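Local coordinates for protein-tyrosine-phosphatase (Shewanella sp., PDB 2Z72) that hydrolyses phosphate from phosphotyrosine as a cold-active phosphatase, probably through a two-zinc centre of the calcineurin-like phosphoesterase kind, at residues N195-I200 against L204-G209; M147-Q152 against V284-Q289; E7-Y12 against Q121-L126; V41-P44 against G48-P51. All coordinates share one frame; numbering follows the deposited sequence. Where two conformers were deposited one is given.

Contact 1 of 4, residues N195-I200 against L204-G209. With ZN (zinc ion), chain C.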
loop_
_atom_site.group_PDB
_atom_site.type_symbol
_atom_site.label_atom_id
_atom_site.label_comp_id
_atom_site.label_asym_id
_atom_site.label_seq_id
_atom_site.Cartn_x
_atom_site.Cartn_y
_atom_site.Cartn_z
ATOM N N ASN A 195 -1.193 6.850 -6.165
ATOM C CA ASN A 195 -2.107 7.733 -5.459
ATOM C C ASN A 195 -1.982 7.516 -3.963
ATOM O O ASN A 195 -1.432 6.532 -3.459
ATOM C CB ASN A 195 -3.542 7.494 -5.920
ATOM C CG ASN A 195 -3.756 7.930 -7.351
ATOM O OD1 ASN A 195 -3.416 9.070 -7.683
ATOM N ND2 ASN A 195 -4.267 7.074 -8.209
ATOM N N THR A 196 -2.595 8.466 -3.244
ATOM C CA THR A 196 -2.682 8.467 -1.788
ATOM C C THR A 196 -4.122 8.351 -1.322
ATOM O O THR A 196 -4.423 7.714 -0.321
ATOM C CB THR A 196 -1.937 9.681 -1.229
ATOM O OG1 THR A 196 -0.602 9.686 -1.743
ATOM C CG2 THR A 196 -1.823 9.678 0.277
ATOM N N ILE A 197 -5.073 8.998 -2.040
ATOM C CA ILE A 197 -6.469 8.957 -1.724
ATOM C C ILE A 197 -7.229 8.589 -2.991
ATOM O O ILE A 197 -7.011 9.229 -4.027
ATOM C CB ILE A 197 -6.977 10.333 -1.205
ATOM C CG1 ILE A 197 -6.171 10.853 -0.041
ATOM C CG2 ILE A 197 -8.458 10.241 -0.810
ATOM C CD1 ILE A 197 -6.128 12.358 0.082
ATOM N N ILE A 198 -8.148 7.635 -2.927
ATOM C CA ILE A 198 -8.973 7.309 -4.104
ATOM C C ILE A 198 -10.424 7.123 -3.693
ATOM O O ILE A 198 -10.763 6.911 -2.530
ATOM C CB ILE A 198 -8.451 6.078 -4.868
ATOM C CG1 ILE A 198 -8.610 4.774 -4.076
ATOM C CG2 ILE A 198 -7.039 6.301 -5.335
ATOM C CD1 ILE A 198 -8.352 3.526 -4.893
ATOM N N LYS A 199 -11.284 7.208 -4.707
ATOM C CA LYS A 199 -12.720 6.979 -4.572
ATOM C C LYS A 199 -13.128 5.922 -5.566
ATOM O O LYS A 199 -12.818 6.034 -6.747
ATOM C CB LYS A 199 -13.462 8.297 -4.864
ATOM C CG LYS A 199 -14.970 8.235 -4.616
ATOM C CD LYS A 199 -15.615 9.639 -4.931
ATOM C CE LYS A 199 -17.113 9.623 -4.938
ATOM N NZ LYS A 199 -17.540 10.963 -5.400
ATOM N N ILE A 200 -13.746 4.852 -5.101
ATOM C CA ILE A 200 -14.291 3.839 -5.974
ATOM C C ILE A 200 -15.769 3.695 -5.605
ATOM O O ILE A 200 -16.122 3.400 -4.473
ATOM C CB ILE A 200 -13.584 2.471 -5.855
ATOM C CG1 ILE A 200 -12.097 2.580 -6.102
ATOM C CG2 ILE A 200 -14.257 1.453 -6.768
ATOM C CD1 ILE A 200 -11.340 1.265 -5.929
ATOM N N LEU A 204 -14.630 5.976 -0.172
ATOM C CA LEU A 204 -13.333 6.693 -0.167
ATOM C C LEU A 204 -12.305 5.854 0.574
ATOM O O LEU A 204 -12.631 5.308 1.628
ATOM C CB LEU A 204 -13.495 8.052 0.493
ATOM C CG LEU A 204 -12.450 9.141 0.151
ATOM C CD1 LEU A 204 -12.607 9.617 -1.276
ATOM C CD2 LEU A 204 -12.618 10.311 1.113
ATOM N N TYR A 205 -11.083 5.800 0.059
ATOM C CA TYR A 205 -10.007 4.951 0.596
ATOM C C TYR A 205 -8.768 5.825 0.796
ATOM O O TYR A 205 -8.315 6.515 -0.112
ATOM C CB TYR A 205 -9.636 3.873 -0.396
ATOM C CG TYR A 205 -10.713 2.897 -0.740
ATOM C CD1 TYR A 205 -11.666 3.197 -1.697
ATOM C CD2 TYR A 205 -10.779 1.659 -0.115
ATOM C CE1 TYR A 205 -12.674 2.313 -2.036
ATOM C CE2 TYR A 205 -11.794 0.781 -0.433
ATOM C CZ TYR A 205 -12.751 1.084 -1.415
ATOM O OH TYR A 205 -13.743 0.179 -1.672
ATOM N N MET A 206 -8.139 5.702 1.967
ATOM C CA MET A 206 -6.840 6.288 2.232
ATOM C C MET A 206 -6.273 5.634 3.494
ATOM O O MET A 206 -6.930 4.903 4.207
ATOM C CB MET A 206 -6.950 7.801 2.348
ATOM C CG MET A 206 -7.477 8.439 3.621
ATOM S SD MET A 206 -9.175 8.027 4.073
ATOM C CE MET A 206 -10.003 8.522 2.549
ATOM N N HIS A 207 -4.997 5.954 3.754
ATOM C CA HIS A 207 -4.327 5.241 4.828
ATOM C C HIS A 207 -4.832 5.597 6.222
ATOM O O HIS A 207 -5.151 4.691 7.009
ATOM C CB HIS A 207 -2.825 5.505 4.704
ATOM C CG HIS A 207 -2.053 4.742 5.731
ATOM N ND1 HIS A 207 -2.010 3.363 5.701
ATOM C CD2 HIS A 207 -1.332 5.118 6.799
ATOM C CE1 HIS A 207 -1.317 2.944 6.728
ATOM N NE2 HIS A 207 -0.849 3.985 7.448
ATOM N N GLY A 208 -4.877 6.871 6.559
ATOM C CA GLY A 208 -5.193 7.346 7.902
ATOM C C GLY A 208 -6.626 7.771 8.066
ATOM O O GLY A 208 -7.412 7.200 8.838
ATOM N N GLY A 209 -7.012 8.807 7.314
ATOM C CA GLY A 209 -8.386 9.327 7.347
ATOM C C GLY A 209 -8.364 10.776 6.961
ATOM O O GLY A 209 -7.366 11.426 6.898
HETATM ZN ZN ZN C . 0.301 3.974 9.089
HETATM O O HOH W 1 -3.227 6.759 1.829
HETATM O O HOH W 2 -15.623 0.762 -3.562
HETATM O O HOH W 3 0.500 2.587 10.462
#
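Ile198 and Tyr205 face each other as an antiparallel hydrogen-bonded pair: Ile198 N donates a hydrogen bond to Tyr205 O at 3.0 Å, and Tyr205 N donates one to Ile198 O at 2.8 Å, both nearly straight. Their side chains share one side of the hairpin, where CG1 of Ile198 lies against CB of Tyr205 at 3.9 Å. With CG of Tyr205 anti to its carbonyl carbon (chi1 -62°), the ring lies alongside the strand 197-200 toward its C-terminal end, CE1 3.9 Å from CB of Ile200. Beyond the ring a water joins Tyr205 OH to Ile200 O. On the other side of the hairpin Leu204 lies across from Lys199, its CD1 3.9 Å from CB of Lys199. Past the paired residues the strands part, and a second water fills in, donating to Thr196 O and accepting from His207 N. His207 then turns away to bind zinc through NE2 at 2.0 Å, while its ND1 is held by Thr112 O. The hairpin lies between the strands 66-67 and 281-284 in a mixed sheet; Ile198, Ile200 and Tyr205 pack on Val110 of the strand 108-111, and Ile197 and Lys199 on Leu221 of the helix 221-231.

Contact 2 of 4, residues M147-Q152 against V284-Q289. With ZN (zinc ion), chain C.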
loop_
_atom_site.group_PDB
_atom_site.type_symbol
_atom_site.label_atom_id
_atom_site.label_comp_id
_atom_site.label_asym_id
_atom_site.label_seq_id
_atom_site.Cartn_x
_atom_site.Cartn_y
_atom_site.Cartn_z
ATOM N N MET A 147 -0.182 5.103 -1.079
ATOM C CA MET A 147 0.898 5.487 -0.165
ATOM C C MET A 147 0.416 5.674 1.254
ATOM O O MET A 147 -0.541 6.397 1.515
ATOM C CB MET A 147 1.506 6.807 -0.592
ATOM C CG MET A 147 2.164 6.821 -1.953
ATOM S SD MET A 147 3.806 6.010 -1.963
ATOM C CE MET A 147 4.824 7.280 -1.311
ATOM N N GLY A 148 1.071 4.990 2.186
ATOM C CA GLY A 148 0.848 5.210 3.594
ATOM C C GLY A 148 1.881 6.051 4.219
ATOM O O GLY A 148 2.840 6.537 3.566
ATOM N N ASN A 149 1.787 6.273 5.544
ATOM C CA ASN A 149 2.800 7.086 6.185
ATOM C C ASN A 149 4.180 6.426 6.140
ATOM O O ASN A 149 5.158 7.188 6.017
ATOM C CB ASN A 149 2.418 7.493 7.631
ATOM C CG ASN A 149 2.267 6.365 8.585
ATOM O OD1 ASN A 149 1.587 5.383 8.297
ATOM N ND2 ASN A 149 2.801 6.464 9.790
ATOM N N HIS A 150 4.248 5.105 6.200
ATOM C CA HIS A 150 5.599 4.512 6.128
ATOM C C HIS A 150 6.203 4.566 4.748
ATOM O O HIS A 150 7.438 4.688 4.636
ATOM C CB HIS A 150 5.586 3.105 6.690
ATOM C CG HIS A 150 5.451 3.148 8.201
ATOM N ND1 HIS A 150 6.538 3.003 9.030
ATOM C CD2 HIS A 150 4.361 3.370 8.957
ATOM C CE1 HIS A 150 6.098 3.126 10.251
ATOM N NE2 HIS A 150 4.794 3.339 10.287
ATOM N N GLU A 151 5.448 4.507 3.653
ATOM C CA GLU A 151 6.017 4.786 2.346
ATOM C C GLU A 151 6.625 6.176 2.303
ATOM O O GLU A 151 7.709 6.385 1.776
ATOM C CB GLU A 151 4.997 4.608 1.219
ATOM C CG GLU A 151 4.633 3.189 0.864
ATOM C CD GLU A 151 3.935 2.444 1.973
ATOM O OE1 GLU A 151 4.280 1.297 2.249
ATOM O OE2 GLU A 151 2.990 3.058 2.539
ATOM N N GLN A 152 5.866 7.169 2.829
ATOM C CA GLN A 152 6.351 8.528 2.818
ATOM C C GLN A 152 7.617 8.695 3.674
ATOM O O GLN A 152 8.603 9.322 3.270
ATOM C CB GLN A 152 5.270 9.509 3.309
ATOM C CG GLN A 152 4.047 9.533 2.399
ATOM C CD GLN A 152 2.877 10.309 2.981
ATOM O OE1 GLN A 152 2.763 10.459 4.196
ATOM N NE2 GLN A 152 2.025 10.806 2.090
ATOM N N VAL A 284 -10.137 2.818 5.864
ATOM C CA VAL A 284 -8.834 3.293 6.297
ATOM C C VAL A 284 -8.015 2.162 6.946
ATOM O O VAL A 284 -8.584 1.187 7.478
ATOM C CB VAL A 284 -8.942 4.431 7.327
ATOM C CG1 VAL A 284 -9.704 5.588 6.721
ATOM C CG2 VAL A 284 -9.637 3.983 8.619
ATOM N N GLY A 285 -6.724 2.338 6.882
ATOM C CA GLY A 285 -5.780 1.467 7.594
ATOM C C GLY A 285 -5.212 2.192 8.791
ATOM O O GLY A 285 -5.992 2.838 9.550
ATOM N N HIS A 286 -3.894 2.115 8.985
ATOM C CA HIS A 286 -3.032 2.884 9.841
ATOM C C HIS A 286 -3.160 2.621 11.327
ATOM O O HIS A 286 -2.134 2.572 12.008
ATOM C CB HIS A 286 -3.185 4.398 9.565
ATOM C CG HIS A 286 -2.263 5.320 10.275
ATOM N ND1 HIS A 286 -0.904 5.324 10.219
ATOM C CD2 HIS A 286 -2.576 6.385 11.071
ATOM C CE1 HIS A 286 -0.478 6.313 10.970
ATOM N NE2 HIS A 286 -1.458 7.007 11.518
ATOM N N THR A 287 -4.356 2.565 11.842
ATOM C CA THR A 287 -4.678 2.341 13.235
ATOM C C THR A 287 -5.125 0.887 13.409
ATOM O O THR A 287 -6.217 0.516 12.998
ATOM C CB THR A 287 -5.731 3.353 13.720
ATOM O OG1 THR A 287 -5.321 4.677 13.409
ATOM C CG2 THR A 287 -5.872 3.231 15.253
ATOM N N SER A 288 -4.214 0.083 14.018
ATOM C CA SER A 288 -4.357 -1.356 13.936
ATOM C C SER A 288 -5.494 -1.868 14.826
ATOM O O SER A 288 -5.590 -1.509 15.996
ATOM C CB SER A 288 -3.071 -2.049 14.337
ATOM O OG SER A 288 -1.972 -1.494 13.604
ATOM N N GLN A 289 -6.270 -2.742 14.251
ATOM C CA GLN A 289 -7.387 -3.436 14.908
ATOM C C GLN A 289 -7.175 -4.947 14.962
ATOM O O GLN A 289 -6.317 -5.498 14.264
ATOM C CB GLN A 289 -8.690 -3.161 14.131
ATOM C CG GLN A 289 -8.968 -1.700 13.927
ATOM C CD GLN A 289 -8.988 -0.890 15.190
ATOM O OE1 GLN A 289 -8.367 0.201 15.296
ATOM N NE2 GLN A 289 -9.700 -1.404 16.132
HETATM ZN ZN ZN C . 0.301 3.974 9.089
HETATM O O HOH W 3 0.500 2.587 10.462
#
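Asn149 and His286 meet at one zinc ion, bound by Asn149 OD1 at 2.1 Å and by His286 ND1 at 2.1 Å. The two ligand atoms sit 3.1 Å apart as shell neighbours, not as a hydrogen-bonded pair. The amide stands at 90° to the imidazole plane, and its ND2 passes 3.5 Å from CE1 of His286. Asn149 is the first residue of the helix 149-156, and its CG lies between the backbone N and the carbonyl carbon (chi1 63°), which turns OD1 toward the metal. The helix start is held by Glu151, whose OE2 accepts from the N-cap Gly148 N at 2.7 Å and from Asp114 N. The tight contact is gathered at the metal, between two buried residues; His150, Thr287 and Ser288 are partly exposed and make no contact across the segments. A water 2.0 Å from the zinc occupies another coordination position and donates to His286 O at 3.1 Å, a carbonyl that Arg258 also holds. Asp114 and His207 complete the protein ligands. An asparagine at a helix start, joined by histidines from separate loops and an aspartate that belongs to both zinc sites, is characteristic of the dinuclear metal site of calcineurin-like phosphoesterases.

Contact 3 of 4, residues E7-Y12 against Q121-L126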
loop_
_atom_site.group_PDB
_atom_site.type_symbol
_atom_site.label_atom_id
_atom_site.label_comp_id
_atom_site.label_asym_id
_atom_site.label_seq_id
_atom_site.Cartn_x
_atom_site.Cartn_y
_atom_site.Cartn_z
ATOM N N GLU A 7 21.769 -13.046 5.940
ATOM C CA GLU A 7 20.582 -12.754 5.213
ATOM C C GLU A 7 20.600 -13.009 3.696
ATOM O O GLU A 7 21.617 -12.998 3.018
ATOM C CB GLU A 7 20.391 -11.229 5.465
ATOM C CG GLU A 7 20.623 -10.824 6.917
ATOM C CD GLU A 7 19.367 -11.043 7.709
ATOM O OE1 GLU A 7 18.322 -11.423 7.111
ATOM O OE2 GLU A 7 19.460 -10.840 8.927
ATOM N N PHE A 8 19.390 -13.167 3.191
ATOM C CA PHE A 8 19.073 -13.091 1.774
ATOM C C PHE A 8 18.032 -12.001 1.605
ATOM O O PHE A 8 17.034 -12.052 2.324
ATOM C CB PHE A 8 18.539 -14.425 1.253
ATOM C CG PHE A 8 19.564 -15.543 1.268
ATOM C CD1 PHE A 8 19.875 -16.190 2.448
ATOM C CD2 PHE A 8 20.221 -15.946 0.113
ATOM C CE1 PHE A 8 20.788 -17.196 2.457
ATOM C CE2 PHE A 8 21.135 -16.998 0.109
ATOM C CZ PHE A 8 21.409 -17.603 1.292
ATOM N N ASP A 9 18.264 -11.068 0.698
ATOM C CA ASP A 9 17.369 -9.912 0.575
ATOM C C ASP A 9 17.509 -9.326 -0.823
ATOM O O ASP A 9 18.599 -9.317 -1.392
ATOM C CB ASP A 9 17.706 -8.880 1.610
ATOM C CG ASP A 9 16.849 -7.626 1.594
ATOM O OD1 ASP A 9 17.433 -6.575 1.906
ATOM O OD2 ASP A 9 15.641 -7.733 1.290
ATOM N N GLY A 10 16.440 -8.800 -1.333
ATOM C CA GLY A 10 16.426 -8.152 -2.645
ATOM C C GLY A 10 15.447 -8.751 -3.595
ATOM O O GLY A 10 14.594 -9.562 -3.211
ATOM N N PRO A 11 15.515 -8.393 -4.878
ATOM C CA PRO A 11 16.511 -7.496 -5.421
ATOM C C PRO A 11 16.166 -6.028 -5.239
ATOM O O PRO A 11 15.001 -5.655 -5.042
ATOM C CB PRO A 11 16.431 -7.862 -6.907
ATOM C CG PRO A 11 14.999 -8.233 -7.156
ATOM C CD PRO A 11 14.600 -8.960 -5.888
ATOM N N TYR A 12 17.208 -5.205 -5.284
ATOM C CA TYR A 12 17.112 -3.761 -5.392
ATOM C C TYR A 12 17.507 -3.430 -6.840
ATOM O O TYR A 12 18.635 -3.666 -7.238
ATOM C CB TYR A 12 18.062 -3.102 -4.408
ATOM C CG TYR A 12 17.731 -3.413 -2.963
ATOM C CD1 TYR A 12 18.259 -4.516 -2.298
ATOM C CD2 TYR A 12 16.833 -2.623 -2.243
ATOM C CE1 TYR A 12 17.952 -4.780 -0.973
ATOM C CE2 TYR A 12 16.532 -2.897 -0.959
ATOM C CZ TYR A 12 17.061 -3.982 -0.317
ATOM O OH TYR A 12 16.703 -4.198 1.002
ATOM N N GLN A 121 10.152 -9.012 5.634
ATOM C CA GLN A 121 9.933 -9.474 4.272
ATOM C C GLN A 121 9.425 -8.349 3.406
ATOM O O GLN A 121 8.554 -8.513 2.528
ATOM C CB GLN A 121 8.941 -10.648 4.198
ATOM C CG GLN A 121 9.253 -11.838 5.107
ATOM C CD GLN A 121 8.206 -12.940 4.968
ATOM O OE1 GLN A 121 7.096 -12.785 5.454
ATOM N NE2 GLN A 121 8.580 -13.974 4.243
ATOM N N VAL A 122 10.031 -7.160 3.559
ATOM C CA VAL A 122 9.564 -5.978 2.802
ATOM C C VAL A 122 9.693 -6.162 1.333
ATOM O O VAL A 122 8.765 -5.854 0.562
ATOM C CB VAL A 122 10.242 -4.715 3.326
ATOM C CG1 VAL A 122 9.903 -3.514 2.455
ATOM C CG2 VAL A 122 9.893 -4.423 4.779
ATOM N N ASN A 123 10.849 -6.582 0.812
ATOM C CA ASN A 123 11.000 -6.720 -0.611
ATOM C C ASN A 123 10.151 -7.818 -1.191
ATOM O O ASN A 123 9.715 -7.700 -2.360
ATOM C CB ASN A 123 12.467 -6.857 -1.001
ATOM C CG ASN A 123 13.200 -5.551 -0.810
ATOM O OD1 ASN A 123 12.769 -4.518 -1.310
ATOM N ND2 ASN A 123 14.326 -5.567 -0.069
ATOM N N GLU A 124 9.901 -8.887 -0.475
ATOM C CA GLU A 124 8.979 -9.922 -0.900
ATOM C C GLU A 124 7.599 -9.299 -1.127
ATOM O O GLU A 124 6.960 -9.588 -2.125
ATOM C CB GLU A 124 8.906 -11.057 0.105
ATOM C CG GLU A 124 10.204 -11.879 0.220
ATOM C CD GLU A 124 11.368 -11.251 0.905
ATOM O OE1 GLU A 124 11.279 -10.218 1.591
ATOM O OE2 GLU A 124 12.492 -11.842 0.717
ATOM N N VAL A 125 7.124 -8.501 -0.189
ATOM C CA VAL A 125 5.842 -7.838 -0.367
ATOM C C VAL A 125 5.864 -6.919 -1.540
ATOM O O VAL A 125 4.922 -6.913 -2.379
ATOM C CB VAL A 125 5.386 -7.103 0.906
ATOM C CG1 VAL A 125 4.030 -6.448 0.626
ATOM C CG2 VAL A 125 5.266 -8.053 2.082
ATOM N N LEU A 126 6.903 -6.086 -1.672
ATOM C CA LEU A 126 6.935 -5.120 -2.758
ATOM C C LEU A 126 6.896 -5.782 -4.107
ATOM O O LEU A 126 6.102 -5.416 -4.996
ATOM C CB LEU A 126 8.183 -4.229 -2.596
ATOM C CG LEU A 126 8.159 -3.211 -1.448
ATOM C CD1 LEU A 126 9.543 -2.659 -1.228
ATOM C CD2 LEU A 126 7.209 -2.046 -1.719
HETATM O O HOH W 4 14.378 -11.372 2.486
HETATM O O HOH W 5 13.042 -8.238 2.219
HETATM O O HOH W 6 13.752 -9.744 -0.615
HETATM O O HOH W 7 13.609 -3.501 -3.845
#
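Gly10 and Asn123 bring the backbones nearest, their CA atoms 6.0 Å apart, where the strand 8-12 passes the first turn of the helix 122-126 at 42° between their directions. The Gly10-Pro11 peptide is cis. The gap, 8.1 Å between the axes, is spanned by the side chain of Asn123, whose CB is directed toward the strand. Its ND2 donates to Asp9 OD2 at 2.9 Å with the acceptor in the amide plane, meeting the carboxylate on its syn side but 28° out of its plane. With CG of Asp9 anti to the backbone N (chi1 -180°), the carboxylate is carried between Tyr12 and Asn123, and its OD1 accepts from Tyr12 OH at 2.6 Å. ND2 of Asn123 lies 2.9 Å from Tyr12 OH, the ring nearly perpendicular to the amide. Asn123 OD1 is taken up by Tyr181 and by a water that also donates to Pro11 O. One water lies between Phe8 O and Glu124 OE2; another accepts from Asn123 N near Asp9 OD2 and Glu124 OE1. The strand 8-14 is an edge strand of a three-stranded antiparallel sheet, and Asp9 and Tyr12 pack also on Tyr166 and Ala169 of the helix 166-172.

Contact 4 of 4, residues V41-P44 against G48-P51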
loop_
_atom_site.group_PDB
_atom_site.type_symbol
_atom_site.label_atom_id
_atom_site.label_comp_id
_atom_site.label_asym_id
_atom_site.label_seq_id
_atom_site.Cartn_x
_atom_site.Cartn_y
_atom_site.Cartn_z
ATOM N N VAL A 41 14.109 -10.102 -14.316
ATOM C CA VAL A 41 14.952 -9.993 -13.136
ATOM C C VAL A 41 15.095 -11.384 -12.525
ATOM O O VAL A 41 14.201 -11.797 -11.799
ATOM C CB VAL A 41 14.354 -9.005 -12.137
ATOM C CG1 VAL A 41 15.256 -8.840 -10.971
ATOM C CG2 VAL A 41 14.027 -7.658 -12.804
ATOM N N ASN A 42 16.208 -12.009 -12.887
ATOM C CA ASN A 42 16.525 -13.372 -12.521
ATOM C C ASN A 42 17.560 -13.407 -11.414
ATOM O O ASN A 42 18.576 -12.715 -11.475
ATOM C CB ASN A 42 17.083 -14.163 -13.710
ATOM C CG ASN A 42 15.971 -14.445 -14.709
ATOM O OD1 ASN A 42 14.786 -14.471 -14.366
ATOM N ND2 ASN A 42 16.429 -14.645 -15.930
ATOM N N ARG A 43 17.293 -14.261 -10.424
ATOM C CA ARG A 43 18.178 -14.339 -9.260
ATOM C C ARG A 43 19.395 -15.112 -9.640
ATOM O O ARG A 43 19.371 -16.117 -10.343
ATOM C CB ARG A 43 17.347 -15.057 -8.181
ATOM C CG ARG A 43 17.984 -15.514 -6.986
ATOM C CD ARG A 43 17.371 -16.750 -6.352
ATOM N NE ARG A 43 16.001 -16.894 -6.407
ATOM C CZ ARG A 43 15.072 -17.708 -6.814
ATOM N NH1 ARG A 43 15.277 -18.858 -7.425
ATOM N NH2 ARG A 43 13.798 -17.385 -6.609
ATOM N N PRO A 44 20.558 -14.714 -9.158
ATOM C CA PRO A 44 21.699 -15.580 -9.351
ATOM C C PRO A 44 21.627 -16.868 -8.540
ATOM O O PRO A 44 20.769 -17.076 -7.683
ATOM C CB PRO A 44 22.768 -14.708 -8.740
ATOM C CG PRO A 44 22.226 -13.499 -8.108
ATOM C CD PRO A 44 20.804 -13.505 -8.378
ATOM N N GLY A 48 19.000 -18.185 -2.361
ATOM C CA GLY A 48 17.741 -18.366 -1.703
ATOM C C GLY A 48 16.576 -18.432 -2.654
ATOM O O GLY A 48 16.634 -18.997 -3.769
ATOM N N ASP A 49 15.479 -17.866 -2.217
ATOM C CA ASP A 49 14.240 -17.938 -2.983
ATOM C C ASP A 49 13.752 -16.519 -3.228
ATOM O O ASP A 49 12.556 -16.256 -3.282
ATOM C CB ASP A 49 13.239 -18.754 -2.146
ATOM C CG ASP A 49 12.341 -19.480 -3.151
ATOM O OD1 ASP A 49 11.220 -19.929 -2.844
ATOM O OD2 ASP A 49 12.783 -19.587 -4.332
ATOM N N LEU A 50 14.757 -15.629 -3.354
ATOM C CA LEU A 50 14.386 -14.228 -3.541
ATOM C C LEU A 50 13.558 -14.056 -4.808
ATOM O O LEU A 50 13.695 -14.796 -5.783
ATOM C CB LEU A 50 15.629 -13.368 -3.639
ATOM C CG LEU A 50 16.494 -13.318 -2.387
ATOM C CD1 LEU A 50 17.760 -12.511 -2.661
ATOM C CD2 LEU A 50 15.709 -12.750 -1.215
ATOM N N PRO A 51 12.662 -13.058 -4.784
ATOM C CA PRO A 51 11.710 -12.975 -5.917
ATOM C C PRO A 51 12.331 -12.576 -7.246
ATOM O O PRO A 51 13.212 -11.729 -7.315
ATOM C CB PRO A 51 10.720 -11.897 -5.445
ATOM C CG PRO A 51 11.479 -11.092 -4.479
ATOM C CD PRO A 51 12.399 -12.071 -3.770
#
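Arg43 reaches across to the segment 48-51, and its guanidinium meets the carbonyl of Leu50 at the edge. CB points toward that segment, and CG is anti to the backbone N (chi1 169°), carrying the chain across to 48-51. CD then comes 3.5 Å from Gly48 O. A bend at chi3 (-36°) turns the guanidinium so that one edge faces Leu50 O: NE donates to it at 3.2 Å, in the carbonyl plane and on a lone pair. NH2 donates to the same oxygen at 2.7 Å, tilted from the carbonyl plane, so two nitrogens grip one atom side-on. The loop carrying this arginine joins the short strands 40-41 and 53-54 and is tied to the end of the strand 22-27 by the disulfide Cys27-Cys47, one residue before Gly48. Over one face of the guanidinium lies Gly48 O, 3.3 Å above the plane and offset toward the rim. Asp49 OD2 is 3.3 Å from NH2, a salt bridge of charges alone, since the oxygen stands well out of the guanidinium plane; the carboxylate is turned 51° from it. Asp49 and Gly48 are exposed, whereas Leu50 is buried against Phe8 of the strand 8-14 and Trp25 of the strand 22-27; Trp25 also touches Arg43.

Overall arrangement
The four contacts form two clusters. Contacts 1 and 2, centres about 11 Å apart, share a zinc ion: contact 1 supplies His207 and contact 2 Asn149 and His286, so ligands distant in sequence are gathered at one metal; contact 1 is nested in the loop contact 2 closes. Contacts 3 and 4, centres about 10 Å apart, touch where Gly10 and Pro11 pack on Pro51; contact 4 is nested inside contact 3, and both precede the other pair. Contact 3 sets the N-terminal sheet of strands 8-14, 22-27 and 30-35 against the helix 122-138 of the metal-binding part, about 20 Å from contact 2 between centres; contact 4 is a loop packed on that sheet, farther out.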